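Local coordinates for protein necrotic enteritis toxin B (Clostridium perfringens, PDB 4I0N) that forms pores in target membranes, probably by assembly of soluble monomers into an oligomeric beta-barrel like that of alpha-hemolysin, at residues Asn19-Ile24 against Tyr120-Asn125; Gly43-Asp48 against Lys54-Asn59; Ile157-Asp162 against Ser167-Phe172; Leu228-Asn233 against Ile278-His283. One frame throughout, in Å; residues are numbered along the deposited sequence. Where two conformers were deposited one is given.

Interaction 1. Residues Asn19-Ile24 against Tyr120-Asn125; sequences NGKEAI and YSIGGN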
loop_
_atom_site.group_PDB
_atom_site.type_symbol
_atom_site.label_atom_id
_atom_site.label_comp_id
_atom_site.label_asym_id
_atom_site.label_seq_id
_atom_site.Cartn_x
_atom_site.Cartn_y
_atom_site.Cartn_z
ATOM N N ASN A 19 30.987 4.365 13.893
ATOM C CA ASN A 19 32.105 3.591 14.445
ATOM C C ASN A 19 33.489 3.894 13.815
ATOM O O ASN A 19 34.281 2.977 13.544
ATOM C CB ASN A 19 31.778 2.088 14.417
ATOM N N GLY A 20 33.773 5.181 13.590
ATOM C CA GLY A 20 35.054 5.615 13.014
ATOM C C GLY A 20 35.201 5.358 11.516
ATOM O O GLY A 20 36.292 5.502 10.953
ATOM N N LYS A 21 34.115 4.942 10.875
ATOM C CA LYS A 21 34.104 4.719 9.421
ATOM C C LYS A 21 33.144 5.703 8.772
ATOM O O LYS A 21 32.130 6.084 9.377
ATOM C CB LYS A 21 33.704 3.280 9.081
ATOM C CG LYS A 21 34.613 2.242 9.705
ATOM C CD LYS A 21 34.437 0.878 9.107
ATOM C CE LYS A 21 35.461 -0.075 9.720
ATOM N NZ LYS A 21 36.037 -0.962 8.676
ATOM N N GLU A 22 33.456 6.119 7.546
ATOM C CA GLU A 22 32.600 7.066 6.831
ATOM C C GLU A 22 32.201 6.595 5.422
ATOM O O GLU A 22 32.889 5.790 4.798
ATOM C CB GLU A 22 33.247 8.456 6.788
ATOM C CG GLU A 22 33.496 9.056 8.180
ATOM C CD GLU A 22 34.184 10.413 8.148
ATOM O OE1 GLU A 22 35.170 10.578 7.394
ATOM O OE2 GLU A 22 33.732 11.324 8.883
ATOM N N ALA A 23 31.048 7.070 4.963
ATOM C CA ALA A 23 30.577 6.849 3.598
ATOM C C ALA A 23 29.900 8.134 3.137
ATOM O O ALA A 23 29.816 9.093 3.896
ATOM C CB ALA A 23 29.604 5.672 3.555
ATOM N N ILE A 24 29.419 8.153 1.899
ATOM C CA ILE A 24 28.788 9.350 1.343
ATOM C C ILE A 24 27.370 8.967 0.943
ATOM O O ILE A 24 27.171 7.931 0.311
ATOM C CB ILE A 24 29.533 9.850 0.083
ATOM C CG1 ILE A 24 31.026 10.063 0.389
ATOM C CG2 ILE A 24 28.874 11.145 -0.451
ATOM C CD1 ILE A 24 31.912 10.193 -0.863
ATOM N N TYR A 120 20.659 1.268 7.410
ATOM C CA TYR A 120 21.886 0.883 6.725
ATOM C C TYR A 120 23.062 1.153 7.647
ATOM O O TYR A 120 23.187 2.245 8.194
ATOM C CB TYR A 120 22.050 1.656 5.407
ATOM C CG TYR A 120 23.350 1.334 4.705
ATOM C CD1 TYR A 120 23.419 0.286 3.790
ATOM C CD2 TYR A 120 24.512 2.060 4.965
ATOM C CE1 TYR A 120 24.612 -0.035 3.153
ATOM C CE2 TYR A 120 25.717 1.740 4.337
ATOM C CZ TYR A 120 25.754 0.692 3.428
ATOM O OH TYR A 120 26.921 0.363 2.785
ATOM N N SER A 121 23.922 0.157 7.810
ATOM C CA SER A 121 25.165 0.331 8.553
ATOM C C SER A 121 26.347 0.361 7.604
ATOM O O SER A 121 26.417 -0.439 6.670
ATOM C CB SER A 121 25.363 -0.812 9.533
ATOM O OG SER A 121 24.344 -0.792 10.509
ATOM N N ILE A 122 27.275 1.282 7.854
ATOM C CA ILE A 122 28.500 1.364 7.043
ATOM C C ILE A 122 29.152 -0.023 7.063
ATOM O O ILE A 122 29.235 -0.664 8.115
ATOM C CB ILE A 122 29.440 2.505 7.530
ATOM C CG1 ILE A 122 28.811 3.863 7.165
ATOM C CG2 ILE A 122 30.847 2.376 6.901
ATOM C CD1 ILE A 122 29.314 5.053 7.965
ATOM N N GLY A 123 29.541 -0.509 5.889
ATOM C CA GLY A 123 30.006 -1.885 5.747
ATOM C C GLY A 123 28.998 -2.726 4.988
ATOM O O GLY A 123 29.337 -3.783 4.449
ATOM N N GLY A 124 27.753 -2.264 4.958
ATOM C CA GLY A 124 26.717 -2.864 4.117
ATOM C C GLY A 124 25.559 -3.573 4.789
ATOM O O GLY A 124 24.612 -3.985 4.110
ATOM N N ASN A 125 25.610 -3.724 6.111
ATOM C CA ASN A 125 24.547 -4.438 6.825
ATOM C C ASN A 125 23.211 -3.687 6.784
ATOM O O ASN A 125 23.160 -2.478 7.015
ATOM C CB ASN A 125 24.952 -4.753 8.271
ATOM C CG ASN A 125 26.023 -5.835 8.366
ATOM O OD1 ASN A 125 26.264 -6.592 7.417
ATOM N ND2 ASN A 125 26.676 -5.913 9.523
#
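The first torsion of Ile122 (chi1 -71°) sets CG1 opposite its own carbonyl carbon and CG2 opposite its own nitrogen, and both branches then face the start of strand 21-34. With chi2 extended (159°), CD1 is carried on to the backbone, where it meets Lys21 O at 3.3 Å and Glu22 CA at 4.0 Å. The CG2 branch lies against Lys21 CB at 3.7 Å, while the lysine chain beyond CB leads away. At the next inward-facing position, Ala23 CB approaches Ile122 CG1 at 4.1 Å. One isoleucine therefore spans two alternate side chains of the strand, and no hydrogen bond crosses the contact.

Ile122 is presented by a type II turn from Ser121 to Gly124, closed by Gly124 N to Ser121 O at 2.8 Å. Ser121 N also bonds to Asn125 O at 2.9 Å, which makes this a G1 beta bulge with Gly124 at positive phi. The turn links strands 113-120 and 126-127 of a small sheet consistent with the prestem that soluble monomers of this toxin family keep folded against the beta-sandwich. Asp48 OD2 binds both Tyr120 OH and Gly123 N beside the contact, and the Ile122 side chain also touches His50 and Glu18.

Interaction 2. Residues Gly43-Asp48 against Lys54-Asn59; sequences GTFIED and KTALLN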
loop_
_atom_site.group_PDB
_atom_site.type_symbol
_atom_site.label_atom_id
_atom_site.label_comp_id
_atom_site.label_asym_id
_atom_site.label_seq_id
_atom_site.Cartn_x
_atom_site.Cartn_y
_atom_site.Cartn_z
ATOM N N GLY A 43 14.759 8.257 -2.546
ATOM C CA GLY A 43 15.916 7.374 -2.412
ATOM C C GLY A 43 17.038 8.002 -1.626
ATOM O O GLY A 43 17.264 9.221 -1.700
ATOM N N THR A 44 17.727 7.162 -0.859
ATOM C CA THR A 44 19.016 7.535 -0.289
ATOM C C THR A 44 20.044 6.550 -0.834
ATOM O O THR A 44 20.017 5.368 -0.485
ATOM C CB THR A 44 18.989 7.451 1.239
ATOM O OG1 THR A 44 17.868 8.204 1.719
ATOM C CG2 THR A 44 20.287 8.019 1.809
ATOM N N PHE A 45 20.920 7.036 -1.709
ATOM C CA PHE A 45 21.989 6.213 -2.285
ATOM C C PHE A 45 23.190 6.321 -1.392
ATOM O O PHE A 45 23.532 7.434 -0.950
ATOM C CB PHE A 45 22.398 6.745 -3.674
ATOM C CG PHE A 45 21.319 6.638 -4.737
ATOM C CD1 PHE A 45 21.293 5.557 -5.619
ATOM C CD2 PHE A 45 20.361 7.648 -4.880
ATOM C CE1 PHE A 45 20.311 5.470 -6.607
ATOM C CE2 PHE A 45 19.377 7.567 -5.884
ATOM C CZ PHE A 45 19.359 6.480 -6.742
ATOM N N ILE A 46 23.858 5.197 -1.149
ATOM C CA ILE A 46 25.076 5.217 -0.346
ATOM C C ILE A 46 26.224 4.742 -1.214
ATOM O O ILE A 46 26.115 3.713 -1.881
ATOM C CB ILE A 46 24.987 4.317 0.925
ATOM C CG1 ILE A 46 23.797 4.709 1.809
ATOM C CG2 ILE A 46 26.264 4.401 1.746
ATOM C CD1 ILE A 46 22.692 3.704 1.761
ATOM N N GLU A 47 27.296 5.523 -1.227
ATOM C CA GLU A 47 28.551 5.132 -1.850
ATOM C C GLU A 47 29.473 4.899 -0.665
ATOM O O GLU A 47 29.978 5.858 -0.054
ATOM C CB GLU A 47 29.106 6.236 -2.764
ATOM C CG GLU A 47 28.228 6.564 -3.969
ATOM C CD GLU A 47 28.167 5.444 -5.011
ATOM O OE1 GLU A 47 28.995 4.498 -4.963
ATOM O OE2 GLU A 47 27.305 5.540 -5.902
ATOM N N ASP A 48 29.655 3.617 -0.352
ATOM C CA ASP A 48 30.342 3.160 0.846
ATOM C C ASP A 48 31.660 2.483 0.452
ATOM O O ASP A 48 31.644 1.413 -0.161
ATOM C CB ASP A 48 29.412 2.182 1.588
ATOM C CG ASP A 48 29.930 1.771 2.958
ATOM O OD1 ASP A 48 31.067 2.118 3.325
ATOM O OD2 ASP A 48 29.160 1.085 3.692
ATOM N N LYS A 54 26.817 -1.646 -3.757
ATOM C CA LYS A 54 26.186 -0.322 -3.598
ATOM C C LYS A 54 24.798 -0.568 -3.080
ATOM O O LYS A 54 24.188 -1.555 -3.460
ATOM C CB LYS A 54 25.940 0.356 -4.953
ATOM C CG LYS A 54 27.105 0.848 -5.681
ATOM C CD LYS A 54 26.649 1.848 -6.679
ATOM C CE LYS A 54 26.291 1.257 -8.002
ATOM N NZ LYS A 54 26.817 2.202 -9.035
ATOM N N THR A 55 24.276 0.362 -2.283
ATOM C CA THR A 55 22.936 0.233 -1.715
ATOM C C THR A 55 22.134 1.521 -1.860
ATOM O O THR A 55 22.673 2.617 -1.748
ATOM C CB THR A 55 23.014 -0.136 -0.209
ATOM O OG1 THR A 55 23.783 -1.338 -0.059
ATOM C CG2 THR A 55 21.599 -0.317 0.402
ATOM N N ALA A 56 20.842 1.386 -2.129
ATOM C CA ALA A 56 19.945 2.528 -2.036
ATOM C C ALA A 56 18.795 2.132 -1.118
ATOM O O ALA A 56 18.232 1.065 -1.281
ATOM C CB ALA A 56 19.420 2.902 -3.396
ATOM N N LEU A 57 18.453 2.986 -0.164
ATOM C CA LEU A 57 17.242 2.802 0.631
ATOM C C LEU A 57 16.153 3.590 -0.099
ATOM O O LEU A 57 16.351 4.763 -0.424
ATOM C CB LEU A 57 17.423 3.366 2.046
ATOM C CG LEU A 57 18.434 2.687 2.984
ATOM C CD1 LEU A 57 18.304 3.266 4.374
ATOM C CD2 LEU A 57 18.223 1.183 3.050
ATOM N N LEU A 58 15.031 2.943 -0.389
ATOM C CA LEU A 58 13.950 3.593 -1.111
ATOM C C LEU A 58 12.714 3.720 -0.215
ATOM O O LEU A 58 12.415 2.826 0.576
ATOM C CB LEU A 58 13.592 2.796 -2.388
ATOM C CG LEU A 58 14.720 2.592 -3.411
ATOM C CD1 LEU A 58 14.187 1.909 -4.647
ATOM C CD2 LEU A 58 15.353 3.920 -3.790
ATOM N N ASN A 59 11.997 4.829 -0.337
ATOM C CA ASN A 59 10.790 5.031 0.443
ATOM C C ASN A 59 9.655 5.307 -0.530
ATOM O O ASN A 59 9.750 6.237 -1.313
ATOM C CB ASN A 59 10.979 6.235 1.369
ATOM C CG ASN A 59 9.756 6.505 2.257
ATOM O OD1 ASN A 59 9.360 5.678 3.053
ATOM N ND2 ASN A 59 9.195 7.689 2.136
HETATM O O HOH W 1 15.015 7.060 0.950
HETATM O O HOH W 2 29.065 3.480 -7.667
HETATM O O HOH W 3 25.951 4.641 -8.021
#
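Thr44 and Leu57 face each other as a hydrogen-bonded pair in the antiparallel beta hairpin of strands 37-47 and 53-65, part of one sheet of the beta-sandwich. Thr44 N donates to Leu57 O at 2.8 Å, in the carbonyl plane and nearly straight (168°). The return bond, from Leu57 N to Thr44 O, is 2.9 Å and arrives tilted from the carbonyl plane. Ile46 N to Thr55 O, also 2.9 Å, continues the pattern almost end-on to the carbonyl.

Between these pairs Phe45 and Ala56 form a non-hydrogen-bonded pair, and Ala56 CB approaches the Phe45 ring obliquely, 3.9 Å from its CD1. Gly43, opposite Leu58, adds a CA-H...O contact to Leu57 O, and its bare CA admits Leu58 CD2 to 3.8 Å. Strands 21-34 and 219-231 flank the hairpin; His283 meets the Phe45 ring edge-to-face, and Trp280 packs on Ala56.

At the turn end the side chains of Glu47 and Lys54 run side by side, pointing the same way. Each charge has a nearer partner than the other: His283 bonds to Glu47 OE2, and the Lys54 ammonium is held by Ala234 O and Lys232 O. Two waters connect the pair, one of them 2.7 Å from Glu47 OE2 and 2.8 Å from Lys54 NZ.

Interaction 3. Residues Ile157-Asp162 against Ser167-Phe172; sequences IQRKDD and SWDIKF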
loop_
_atom_site.group_PDB
_atom_site.type_symbol
_atom_site.label_atom_id
_atom_site.label_comp_id
_atom_site.label_asym_id
_atom_site.label_seq_id
_atom_site.Cartn_x
_atom_site.Cartn_y
_atom_site.Cartn_z
ATOM N N ILE A 157 -0.642 -7.567 5.090
ATOM C CA ILE A 157 -0.028 -8.891 4.937
ATOM C C ILE A 157 1.065 -8.731 3.894
ATOM O O ILE A 157 0.771 -8.408 2.738
ATOM C CB ILE A 157 -1.061 -9.943 4.456
ATOM C CG1 ILE A 157 -2.246 -10.005 5.447
ATOM C CG2 ILE A 157 -0.389 -11.321 4.237
ATOM C CD1 ILE A 157 -3.527 -10.577 4.855
ATOM N N GLN A 158 2.325 -8.917 4.279
ATOM C CA GLN A 158 3.358 -8.945 3.235
ATOM C C GLN A 158 3.291 -10.305 2.541
ATOM O O GLN A 158 3.650 -11.325 3.122
ATOM C CB GLN A 158 4.763 -8.650 3.757
ATOM C CG GLN A 158 5.772 -8.529 2.589
ATOM C CD GLN A 158 7.157 -8.049 2.995
ATOM O OE1 GLN A 158 7.736 -8.536 3.969
ATOM N NE2 GLN A 158 7.708 -7.099 2.224
ATOM N N ARG A 159 2.782 -10.314 1.316
ATOM C CA ARG A 159 2.469 -11.560 0.607
ATOM C C ARG A 159 3.628 -12.068 -0.242
ATOM O O ARG A 159 3.701 -13.269 -0.531
ATOM C CB ARG A 159 1.212 -11.386 -0.244
ATOM C CG ARG A 159 1.219 -10.121 -1.106
ATOM C CD ARG A 159 -0.039 -9.991 -1.950
ATOM N NE ARG A 159 -0.194 -11.117 -2.871
ATOM C CZ ARG A 159 0.379 -11.212 -4.069
ATOM N NH1 ARG A 159 1.167 -10.249 -4.528
ATOM N NH2 ARG A 159 0.165 -12.290 -4.819
ATOM N N LYS A 160 4.526 -11.163 -0.632
ATOM C CA LYS A 160 5.750 -11.551 -1.353
ATOM C C LYS A 160 6.940 -10.751 -0.843
ATOM O O LYS A 160 6.822 -9.563 -0.539
ATOM C CB LYS A 160 5.603 -11.337 -2.873
ATOM C CG LYS A 160 4.465 -12.116 -3.540
ATOM C CD LYS A 160 4.783 -13.604 -3.660
ATOM C CE LYS A 160 3.552 -14.376 -4.119
ATOM N NZ LYS A 160 3.861 -15.818 -4.315
ATOM N N ASP A 161 8.084 -11.425 -0.719
ATOM C CA ASP A 161 9.297 -10.770 -0.256
ATOM C C ASP A 161 10.494 -11.504 -0.850
ATOM O O ASP A 161 11.185 -12.262 -0.156
ATOM C CB ASP A 161 9.362 -10.755 1.280
ATOM N N ASP A 162 10.715 -11.321 -2.154
ATOM C CA ASP A 162 11.877 -11.932 -2.783
ATOM C C ASP A 162 12.760 -10.896 -3.468
ATOM O O ASP A 162 12.500 -9.698 -3.350
ATOM C CB ASP A 162 11.506 -13.111 -3.696
ATOM C CG ASP A 162 10.685 -12.713 -4.894
ATOM O OD1 ASP A 162 10.944 -11.665 -5.514
ATOM O OD2 ASP A 162 9.784 -13.497 -5.270
ATOM N N SER A 167 5.571 -7.361 -2.031
ATOM C CA SER A 167 4.146 -7.144 -2.234
ATOM C C SER A 167 3.393 -7.204 -0.916
ATOM O O SER A 167 3.731 -8.004 -0.060
ATOM C CB SER A 167 3.597 -8.186 -3.196
ATOM O OG SER A 167 2.201 -7.986 -3.371
ATOM N N TRP A 168 2.376 -6.355 -0.783
ATOM C CA TRP A 168 1.582 -6.229 0.433
ATOM C C TRP A 168 0.105 -6.166 0.083
ATOM O O TRP A 168 -0.281 -5.441 -0.832
ATOM C CB TRP A 168 1.917 -4.941 1.166
ATOM C CG TRP A 168 3.328 -4.836 1.662
ATOM C CD1 TRP A 168 3.802 -5.233 2.882
ATOM C CD2 TRP A 168 4.445 -4.292 0.952
ATOM N NE1 TRP A 168 5.152 -4.969 2.980
ATOM C CE2 TRP A 168 5.573 -4.389 1.809
ATOM C CE3 TRP A 168 4.604 -3.724 -0.328
ATOM C CZ2 TRP A 168 6.848 -3.912 1.443
ATOM C CZ3 TRP A 168 5.881 -3.284 -0.706
ATOM C CH2 TRP A 168 6.979 -3.371 0.178
ATOM N N ASP A 169 -0.705 -6.931 0.808
ATOM C CA ASP A 169 -2.151 -6.751 0.778
ATOM C C ASP A 169 -2.576 -6.043 2.040
ATOM O O ASP A 169 -2.213 -6.459 3.145
ATOM C CB ASP A 169 -2.863 -8.101 0.690
ATOM C CG ASP A 169 -2.929 -8.628 -0.712
ATOM O OD1 ASP A 169 -2.541 -7.900 -1.652
ATOM O OD2 ASP A 169 -3.378 -9.774 -0.882
ATOM N N ILE A 170 -3.319 -4.960 1.864
ATOM C CA ILE A 170 -3.940 -4.281 2.990
ATOM C C ILE A 170 -5.413 -4.650 2.866
ATOM O O ILE A 170 -6.137 -4.149 1.984
ATOM C CB ILE A 170 -3.655 -2.760 2.998
ATOM C CG1 ILE A 170 -2.173 -2.504 3.326
ATOM C CG2 ILE A 170 -4.570 -2.027 4.014
ATOM C CD1 ILE A 170 -1.233 -2.725 2.163
ATOM N N LYS A 171 -5.831 -5.572 3.732
ATOM C CA LYS A 171 -7.075 -6.299 3.528
ATOM C C LYS A 171 -8.045 -6.027 4.669
ATOM O O LYS A 171 -7.670 -5.991 5.829
ATOM C CB LYS A 171 -6.802 -7.815 3.435
ATOM C CG LYS A 171 -8.030 -8.656 3.111
ATOM C CD LYS A 171 -7.602 -10.152 2.946
ATOM C CE LYS A 171 -8.807 -11.086 2.707
ATOM N NZ LYS A 171 -9.519 -10.840 1.394
ATOM N N PHE A 172 -9.310 -5.876 4.321
ATOM C CA PHE A 172 -10.326 -5.559 5.297
ATOM C C PHE A 172 -10.447 -6.706 6.298
ATOM O O PHE A 172 -10.381 -7.900 5.922
ATOM C CB PHE A 172 -11.659 -5.351 4.573
ATOM C CG PHE A 172 -12.795 -5.035 5.504
ATOM C CD1 PHE A 172 -12.900 -3.776 6.083
ATOM C CD2 PHE A 172 -13.761 -6.011 5.793
ATOM C CE1 PHE A 172 -13.961 -3.482 6.960
ATOM C CE2 PHE A 172 -14.811 -5.732 6.659
ATOM C CZ PHE A 172 -14.911 -4.455 7.239
#
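Ser167 buries the most surface here, in the antiparallel hairpin of strands 154-162 and 165-172, where it sits opposite a classic beta bulge. Arg159 and Lys160 both face it: Ser167 O accepts from Arg159 N at 2.9 Å and, weakly, from Lys160 N at 3.3 Å, while Ser167 N donates back to Lys160 O at 2.9 Å. Arg159, with a near-helical psi, is the extra residue that shifts the register by one. Its chi1 of 48° wedges CG between the nitrogen and the carbonyl carbon, and a bend at chi3 brings the guanidinium round so that NH1 reaches Ser167 OG at 2.7 Å, the hydroxyl oxygen lying 6° out of the guanidinium plane. Asn88 OD1 is a second partner of that hydroxyl.

Beyond the bulge, Ile157 and Asp169 form a regular hydrogen-bonded pair, with Ile157 N to Asp169 O at 2.7 Å and Asp169 N to Ile157 O at 2.8 Å. The Asp169 carboxylate lies against Arg159 CD, but its salt bridge to Arg159 NE is long; Arg86 is its stronger partner, by way of OD1.

On the other face of the hairpin Gln158 and Trp168 run side by side, amide and indole planes 20° apart. Ser103 and Lys106 hold the amide, and Pro105 O accepts from Trp168 NE1; Gln158 NE2 rests 3.4 Å from Trp168 CZ2.

Interaction 4. Residues Leu228-Asn233 against Ile278-His283; sequences LTAPKN and INWQDH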
loop_
_atom_site.group_PDB
_atom_site.type_symbol
_atom_site.label_atom_id
_atom_site.label_comp_id
_atom_site.label_asym_id
_atom_site.label_seq_id
_atom_site.Cartn_x
_atom_site.Cartn_y
_atom_site.Cartn_z
ATOM N N LEU A 228 17.750 -1.657 -1.854
ATOM C CA LEU A 228 18.251 -2.286 -3.077
ATOM C C LEU A 228 19.739 -2.381 -3.006
ATOM O O LEU A 228 20.415 -1.417 -2.589
ATOM C CB LEU A 228 17.948 -1.439 -4.318
ATOM C CG LEU A 228 16.572 -1.384 -4.936
ATOM C CD1 LEU A 228 16.605 -0.423 -6.134
ATOM C CD2 LEU A 228 16.175 -2.781 -5.401
ATOM N N THR A 229 20.257 -3.531 -3.416
ATOM C CA THR A 229 21.686 -3.729 -3.518
ATOM C C THR A 229 22.079 -3.939 -4.989
ATOM O O THR A 229 21.386 -4.658 -5.720
ATOM C CB THR A 229 22.138 -4.877 -2.600
ATOM O OG1 THR A 229 21.280 -6.013 -2.787
ATOM C CG2 THR A 229 22.020 -4.436 -1.140
ATOM N N ALA A 230 23.172 -3.303 -5.398
ATOM C CA ALA A 230 23.669 -3.344 -6.766
ATOM C C ALA A 230 25.171 -3.631 -6.768
ATOM O O ALA A 230 25.872 -3.249 -5.830
ATOM C CB ALA A 230 23.408 -1.995 -7.430
ATOM N N PRO A 231 25.681 -4.271 -7.843
ATOM C CA PRO A 231 27.126 -4.310 -8.044
ATOM C C PRO A 231 27.658 -2.878 -8.126
ATOM O O PRO A 231 26.909 -1.977 -8.506
ATOM C CB PRO A 231 27.273 -5.028 -9.389
ATOM C CG PRO A 231 25.978 -5.795 -9.556
ATOM C CD PRO A 231 24.945 -4.903 -8.954
ATOM N N LYS A 232 28.918 -2.665 -7.748
ATOM C CA LYS A 232 29.525 -1.326 -7.781
ATOM C C LYS A 232 29.424 -0.627 -9.141
ATOM O O LYS A 232 29.248 0.603 -9.204
ATOM C CB LYS A 232 31.005 -1.373 -7.378
ATOM C CG LYS A 232 31.301 -1.705 -5.927
ATOM C CD LYS A 232 30.808 -0.625 -4.989
ATOM C CE LYS A 232 31.510 -0.703 -3.648
ATOM N NZ LYS A 232 30.838 0.200 -2.670
ATOM N N ASN A 233 29.535 -1.385 -10.229
ATOM C CA ASN A 233 29.497 -0.759 -11.560
ATOM C C ASN A 233 28.104 -0.469 -12.141
ATOM O O ASN A 233 28.004 0.003 -13.277
ATOM C CB ASN A 233 30.345 -1.547 -12.572
ATOM C CG ASN A 233 29.714 -2.867 -12.993
ATOM O OD1 ASN A 233 28.725 -3.334 -12.418
ATOM N ND2 ASN A 233 30.303 -3.487 -14.024
ATOM N N ILE A 278 15.904 4.059 -11.586
ATOM C CA ILE A 278 16.876 4.250 -10.531
ATOM C C ILE A 278 18.200 4.543 -11.225
ATOM O O ILE A 278 18.845 3.646 -11.772
ATOM C CB ILE A 278 16.997 3.009 -9.624
ATOM C CG1 ILE A 278 15.605 2.544 -9.145
ATOM C CG2 ILE A 278 17.940 3.278 -8.447
ATOM C CD1 ILE A 278 14.825 3.626 -8.358
ATOM N N ASN A 279 18.581 5.812 -11.220
ATOM C CA ASN A 279 19.773 6.252 -11.921
ATOM C C ASN A 279 20.923 6.173 -10.924
ATOM O O ASN A 279 21.180 7.140 -10.201
ATOM C CB ASN A 279 19.579 7.690 -12.423
ATOM C CG ASN A 279 20.684 8.135 -13.380
ATOM O OD1 ASN A 279 21.820 7.659 -13.316
ATOM N ND2 ASN A 279 20.353 9.058 -14.253
ATOM N N TRP A 280 21.569 5.011 -10.833
ATOM C CA TRP A 280 22.639 4.836 -9.839
ATOM C C TRP A 280 23.811 5.761 -10.156
ATOM O O TRP A 280 24.438 6.328 -9.239
ATOM C CB TRP A 280 23.119 3.376 -9.813
ATOM C CG TRP A 280 22.072 2.399 -9.363
ATOM C CD1 TRP A 280 21.110 1.790 -10.125
ATOM C CD2 TRP A 280 21.902 1.915 -8.036
ATOM N NE1 TRP A 280 20.353 0.945 -9.346
ATOM C CE2 TRP A 280 20.824 1.000 -8.057
ATOM C CE3 TRP A 280 22.577 2.151 -6.829
ATOM C CZ2 TRP A 280 20.374 0.336 -6.901
ATOM C CZ3 TRP A 280 22.135 1.489 -5.675
ATOM C CH2 TRP A 280 21.054 0.582 -5.732
ATOM N N GLN A 281 24.077 5.948 -11.451
ATOM C CA GLN A 281 25.219 6.730 -11.896
ATOM C C GLN A 281 25.145 8.176 -11.398
ATOM O O GLN A 281 26.131 8.718 -10.919
ATOM C CB GLN A 281 25.298 6.704 -13.421
ATOM C CG GLN A 281 26.524 7.374 -13.999
ATOM C CD GLN A 281 26.719 7.032 -15.466
ATOM O OE1 GLN A 281 25.754 6.819 -16.201
ATOM N NE2 GLN A 281 27.972 6.963 -15.893
ATOM N N ASP A 282 23.972 8.788 -11.520
ATOM C CA ASP A 282 23.783 10.186 -11.135
ATOM C C ASP A 282 23.090 10.369 -9.778
ATOM O O ASP A 282 22.845 11.509 -9.352
ATOM C CB ASP A 282 22.986 10.911 -12.227
ATOM C CG ASP A 282 23.702 10.945 -13.573
ATOM O OD1 ASP A 282 24.948 11.002 -13.602
ATOM O OD2 ASP A 282 22.995 10.945 -14.612
ATOM N N HIS A 283 22.793 9.257 -9.101
ATOM C CA HIS A 283 22.050 9.236 -7.821
ATOM C C HIS A 283 20.709 9.951 -7.924
ATOM O O HIS A 283 20.393 10.809 -7.098
ATOM C CB HIS A 283 22.893 9.806 -6.672
ATOM C CG HIS A 283 24.214 9.130 -6.538
ATOM N ND1 HIS A 283 25.408 9.775 -6.786
ATOM C CD2 HIS A 283 24.526 7.839 -6.276
ATOM C CE1 HIS A 283 26.402 8.918 -6.631
ATOM N NE2 HIS A 283 25.893 7.735 -6.330
#
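The indole of Trp280 lies with one face toward Ala230 and the opposite face toward Ile278 of its own segment. Ala230 CB stands 3.8 Å from the centroid of the six-membered ring and 10° off its normal, a CH-pi contact made almost straight down onto the face. On the Ile278 side it is the CG2 methyl that lies 3.4 Å above the plane and toward the rim, so the ring is clasped between residues of both segments. Leu228 crosses the indole obliquely: its CD1 meets Trp280 CZ2 at 3.9 Å, while Leu228 O lies in the ring plane, 3.8 Å from Trp280 CH2. That same CD1 also approaches Ile278 CG1 at 4.3 Å and so joins the two aliphatic chains beside the ring.

With chi2 at 86° the ring stands across its CA-CB-CG plane, turning one face to Ala230. Strand 219-231 belongs to one sheet of the beta-sandwich and strand 258-279 to the other, so the tryptophan packs between the sheets near their end. The turn that carries it is shaped by an Asx motif, in which Asp282 N bonds to Asn279 OD1 at 3.0 Å. A little further on, His283 places its ring under Trp280 O.

No hydrogen bond joins the two segments. The indole N-H is taken by Ser237 OG, on a neighbouring strand of the tryptophan's own sheet, which means that the attraction across the sandwich here rests on dispersion and the burial of apolar surface.

From the N terminus, interaction 1 closes the longest loop, bringing residues 120-125 back to the start of strand 21-34. Interaction 2, a short hairpin closure, falls within that span. Interaction 3, another hairpin closure, and interaction 4, which closes a loop of 44 residues, follow in series, and none of them cross. Interactions 1 and 2 meet at Asp48, which ties the prestem-like turn to the sandwich. Interactions 2 and 4 join through neighbouring strands 53-65 and 219-231, where the backbones of Lys54 and Ala230 pair, and through Glu47 with His283. Interaction 3 stands apart, its centre about 23 Å from that of interaction 2, in the sheet interaction 4 also reaches.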